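Sensor protein, Kinase (Polaromonas sp. JS666, PDB 3GRC) probably acts as the phosphoryl-accepting receiver (CheY-like) module of a sensor histidine kinase in bacterial two-component signalling. Local coordinates at residues A[32-37]-A[43-48]. Sequence-based numbering, arbitrary orientation.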
ATOM      1  N   ASP A  32      -0.429   8.659 -10.179  1.00 21.95           N
ATOM      2  CA  ASP A  32      -0.009   7.713 -11.214  1.00 22.92           C
ATOM      3  C   ASP A  32       0.216   6.472 -10.358  1.00 21.83           C
ATOM      4  O   ASP A  32       0.426   6.581  -9.139  1.00 21.03           O
ATOM      5  CB  ASP A  32       1.342   8.076 -11.861  1.00 24.26           C
ATOM      6  CG  ASP A  32       1.236   9.184 -12.907  1.00 27.58           C
ATOM      7  OD1 ASP A  32       0.218   9.268 -13.614  1.00 27.33           O
ATOM      8  OD2 ASP A  32       2.202   9.963 -13.037  1.00 31.31           O
ATOM      9  N   SER A  33       0.181   5.298 -10.966  1.00 20.41           N
ATOM     10  CA  SER A  33       0.407   4.077 -10.196  1.00 19.53           C
ATOM     11  C   SER A  33       0.770   2.858 -11.030  1.00 19.27           C
ATOM     12  O   SER A  33       0.463   2.769 -12.216  1.00 21.65           O
ATOM     13  CB  SER A  33      -0.817   3.748  -9.337  1.00 16.61           C
ATOM     14  OG  SER A  33      -1.954   3.469 -10.118  1.00 15.99           O
ATOM     15  N   ASP A  34       1.424   1.914 -10.378  1.00 18.72           N
ATOM     16  CA  ASP A  34       1.837   0.686 -11.003  1.00 16.95           C
ATOM     17  C   ASP A  34       1.175  -0.459 -10.261  1.00 18.33           C
ATOM     18  O   ASP A  34       1.088  -0.452  -9.039  1.00 18.72           O
ATOM     19  CB  ASP A  34       3.358   0.521 -10.920  1.00 17.86           C
ATOM     20  CG  ASP A  34       4.105   1.463 -11.858  1.00 18.24           C
ATOM     21  OD1 ASP A  34       3.585   1.740 -12.952  1.00 17.16           O
ATOM     22  OD2 ASP A  34       5.214   1.914 -11.503  1.00 19.85           O
HETATM   23  N   MSE A  35       0.717  -1.457 -10.994  1.00 17.12           N
HETATM   24  CA  MSE A  35       0.091  -2.600 -10.354  1.00 17.72           C
HETATM   25  C   MSE A  35       1.030  -3.810 -10.362  1.00 17.36           C
HETATM   26  O   MSE A  35       1.651  -4.121 -11.369  1.00 17.50           O
HETATM   27  CB  MSE A  35      -1.207  -2.988 -11.079  1.00 17.04           C
HETATM   28  CG  MSE A  35      -2.180  -1.855 -11.345  1.00 19.11           C
HETATM   29 SE   MSE A  35      -3.637  -2.460 -12.429  1.00 32.39          SE
HETATM   30  CE  MSE A  35      -2.848  -2.308 -14.224  1.00 25.47           C
ATOM     31  N   VAL A  36       1.133  -4.474  -9.224  1.00 15.39           N
ATOM     32  CA  VAL A  36       1.906  -5.705  -9.070  1.00 17.95           C
ATOM     33  C   VAL A  36       1.019  -6.632  -8.248  1.00 18.70           C
ATOM     34  O   VAL A  36       0.156  -6.172  -7.508  1.00 18.00           O
ATOM     35  CB  VAL A  36       3.296  -5.499  -8.382  1.00 19.14           C
ATOM     36  CG1 VAL A  36       4.180  -4.662  -9.304  1.00 18.40           C
ATOM     37  CG2 VAL A  36       3.156  -4.838  -7.004  1.00 17.92           C
ATOM     38  N   HIS A  37       1.229  -7.937  -8.369  1.00 21.91           N
ATOM     39  CA  HIS A  37       0.365  -8.883  -7.675  1.00 22.63           C
ATOM     40  C   HIS A  37       0.952  -9.756  -6.570  1.00 23.00           C
ATOM     41  O   HIS A  37       0.281 -10.684  -6.103  1.00 24.99           O
ATOM     42  CB  HIS A  37      -0.323  -9.768  -8.716  1.00 22.44           C
ATOM     43  CG  HIS A  37       0.620 -10.550  -9.572  1.00 25.34           C
ATOM     44  ND1 HIS A  37       1.250 -11.700  -9.141  1.00 27.36           N
ATOM     45  CD2 HIS A  37       1.064 -10.343 -10.837  1.00 26.46           C
ATOM     46  CE1 HIS A  37       2.033 -12.162 -10.094  1.00 26.06           C
ATOM     47  NE2 HIS A  37       1.936 -11.352 -11.139  1.00 27.00           N
ATOM     48  N   LEU A  43       8.672  -5.992  -3.827  1.00 27.73           N
ATOM     49  CA  LEU A  43      10.045  -5.753  -3.380  1.00 31.65           C
ATOM     50  C   LEU A  43      10.965  -5.381  -4.551  1.00 33.12           C
ATOM     51  O   LEU A  43      11.770  -4.453  -4.452  1.00 35.23           O
ATOM     52  CB  LEU A  43      10.579  -6.987  -2.643  1.00 31.39           C
ATOM     53  CG  LEU A  43       9.923  -7.180  -1.272  1.00 32.40           C
ATOM     54  CD1 LEU A  43      10.315  -8.505  -0.644  1.00 32.87           C
ATOM     55  CD2 LEU A  43      10.336  -6.017  -0.387  1.00 32.90           C
ATOM     56  N   GLU A  44      10.826  -6.091  -5.664  1.00 33.88           N
ATOM     57  CA  GLU A  44      11.632  -5.813  -6.847  1.00 35.42           C
ATOM     58  C   GLU A  44      11.311  -4.421  -7.400  1.00 35.40           C
ATOM     59  O   GLU A  44      12.190  -3.565  -7.555  1.00 36.61           O
ATOM     60  CB  GLU A  44      11.339  -6.854  -7.935  1.00 38.68           C
ATOM     61  CG  GLU A  44      12.241  -6.748  -9.158  1.00 45.32           C
ATOM     62  CD  GLU A  44      11.784  -7.615 -10.332  1.00 48.42           C
ATOM     63  OE1 GLU A  44      11.333  -8.764 -10.118  1.00 50.97           O
ATOM     64  OE2 GLU A  44      11.893  -7.146 -11.483  1.00 50.70           O
ATOM     65  N   GLN A  45      10.031  -4.198  -7.675  1.00 34.31           N
ATOM     66  CA  GLN A  45       9.568  -2.949  -8.264  1.00 32.43           C
ATOM     67  C   GLN A  45       9.762  -1.670  -7.453  1.00 32.54           C
ATOM     68  O   GLN A  45      10.040  -0.614  -8.021  1.00 30.91           O
ATOM     69  CB  GLN A  45       8.083  -3.090  -8.634  1.00 32.58           C
ATOM     70  CG  GLN A  45       7.533  -1.968  -9.478  1.00 29.51           C
ATOM     71  CD  GLN A  45       8.342  -1.749 -10.736  1.00 27.73           C
ATOM     72  OE1 GLN A  45       8.725  -2.699 -11.401  1.00 28.68           O
ATOM     73  NE2 GLN A  45       8.602  -0.492 -11.067  1.00 27.07           N
ATOM     74  N   VAL A  46       9.619  -1.751  -6.136  1.00 31.61           N
ATOM     75  CA  VAL A  46       9.733  -0.558  -5.311  1.00 33.52           C
ATOM     76  C   VAL A  46      11.106   0.104  -5.402  1.00 36.34           C
ATOM     77  O   VAL A  46      11.233   1.312  -5.207  1.00 36.12           O
ATOM     78  CB  VAL A  46       9.402  -0.866  -3.831  1.00 33.07           C
ATOM     79  CG1 VAL A  46      10.542  -1.623  -3.175  1.00 29.64           C
ATOM     80  CG2 VAL A  46       9.101   0.419  -3.101  1.00 33.43           C
ATOM     81  N   ALA A  47      12.124  -0.692  -5.713  1.00 38.70           N
ATOM     82  CA  ALA A  47      13.480  -0.186  -5.837  1.00 42.48           C
ATOM     83  C   ALA A  47      13.757   0.369  -7.238  1.00 44.45           C
ATOM     84  O   ALA A  47      14.620   1.235  -7.409  1.00 45.38           O
ATOM     85  CB  ALA A  47      14.475  -1.294  -5.514  1.00 42.20           C
ATOM     86  N   ARG A  48      13.018  -0.119  -8.231  1.00 44.98           N
ATOM     87  CA  ARG A  48      13.227   0.324  -9.605  1.00 45.68           C
ATOM     88  C   ARG A  48      12.903   1.794  -9.847  1.00 44.79           C
ATOM     89  O   ARG A  48      13.329   2.359 -10.849  1.00 45.34           O
ATOM     90  CB  ARG A  48      12.427  -0.545 -10.574  1.00 46.95           C
ATOM     91  CG  ARG A  48      12.789  -2.023 -10.539  1.00 49.70           C
ATOM     92  CD  ARG A  48      11.983  -2.783 -11.575  1.00 51.89           C
ATOM     93  NE  ARG A  48      12.299  -2.327 -12.926  1.00 55.09           N
ATOM     94  CZ  ARG A  48      11.552  -2.566 -14.001  1.00 55.95           C
ATOM     95  NH1 ARG A  48      10.427  -3.258 -13.898  1.00 56.55           N
ATOM     96  NH2 ARG A  48      11.937  -2.115 -15.188  1.00 55.21           N
TER
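The hydroxyl of Tyr51 is gripped from two sides of this contact, being hydrogen-bonded to both Asp34 OD2 and Gln45 NE2; at 4.2 Å, those two atoms, Asp34 OD2 and Gln45 NE2, are too far apart for a direct hydrogen bond. The pair joins strand 32-36, an edge of the parallel sheet of the CheY-like receiver fold (strand order 2-1-3-4-5), to helix 39-48, the helix that follows it in the chain. The backbones stay well apart, with 8.2 Å between Val36 CA and Gln45 CA, and only 98 Å² is buried in all. Side-chain atoms make both of the contacts within 4.5 Å.

Both strand residues involved, Asp34 and Val36, send their CB atoms toward the helix. The planes of the Asp34 carboxylate and the Gln45 amide are 79° apart, nearly perpendicular. The other carboxylate oxygen, OD1, forms a salt bridge with Arg8, so Asp34 is held at both oxygens.

Gln45 leaves the helix with CG anti to the backbone N and then bends at chi2 (54°), a shape in which CB lies against the strand, 4.3 Å from Val36 CG1, while the amide reaches the Asp34 side. The side chains of Val36 and Gln45 also touch Leu10 of the neighbouring strand 8-12. On the amide's other terminal atom, OE1, Arg48 NH1 donates a weak, bent hydrogen bond of 3.1 Å to Gln45, with an angle of 131° at the hydrogen.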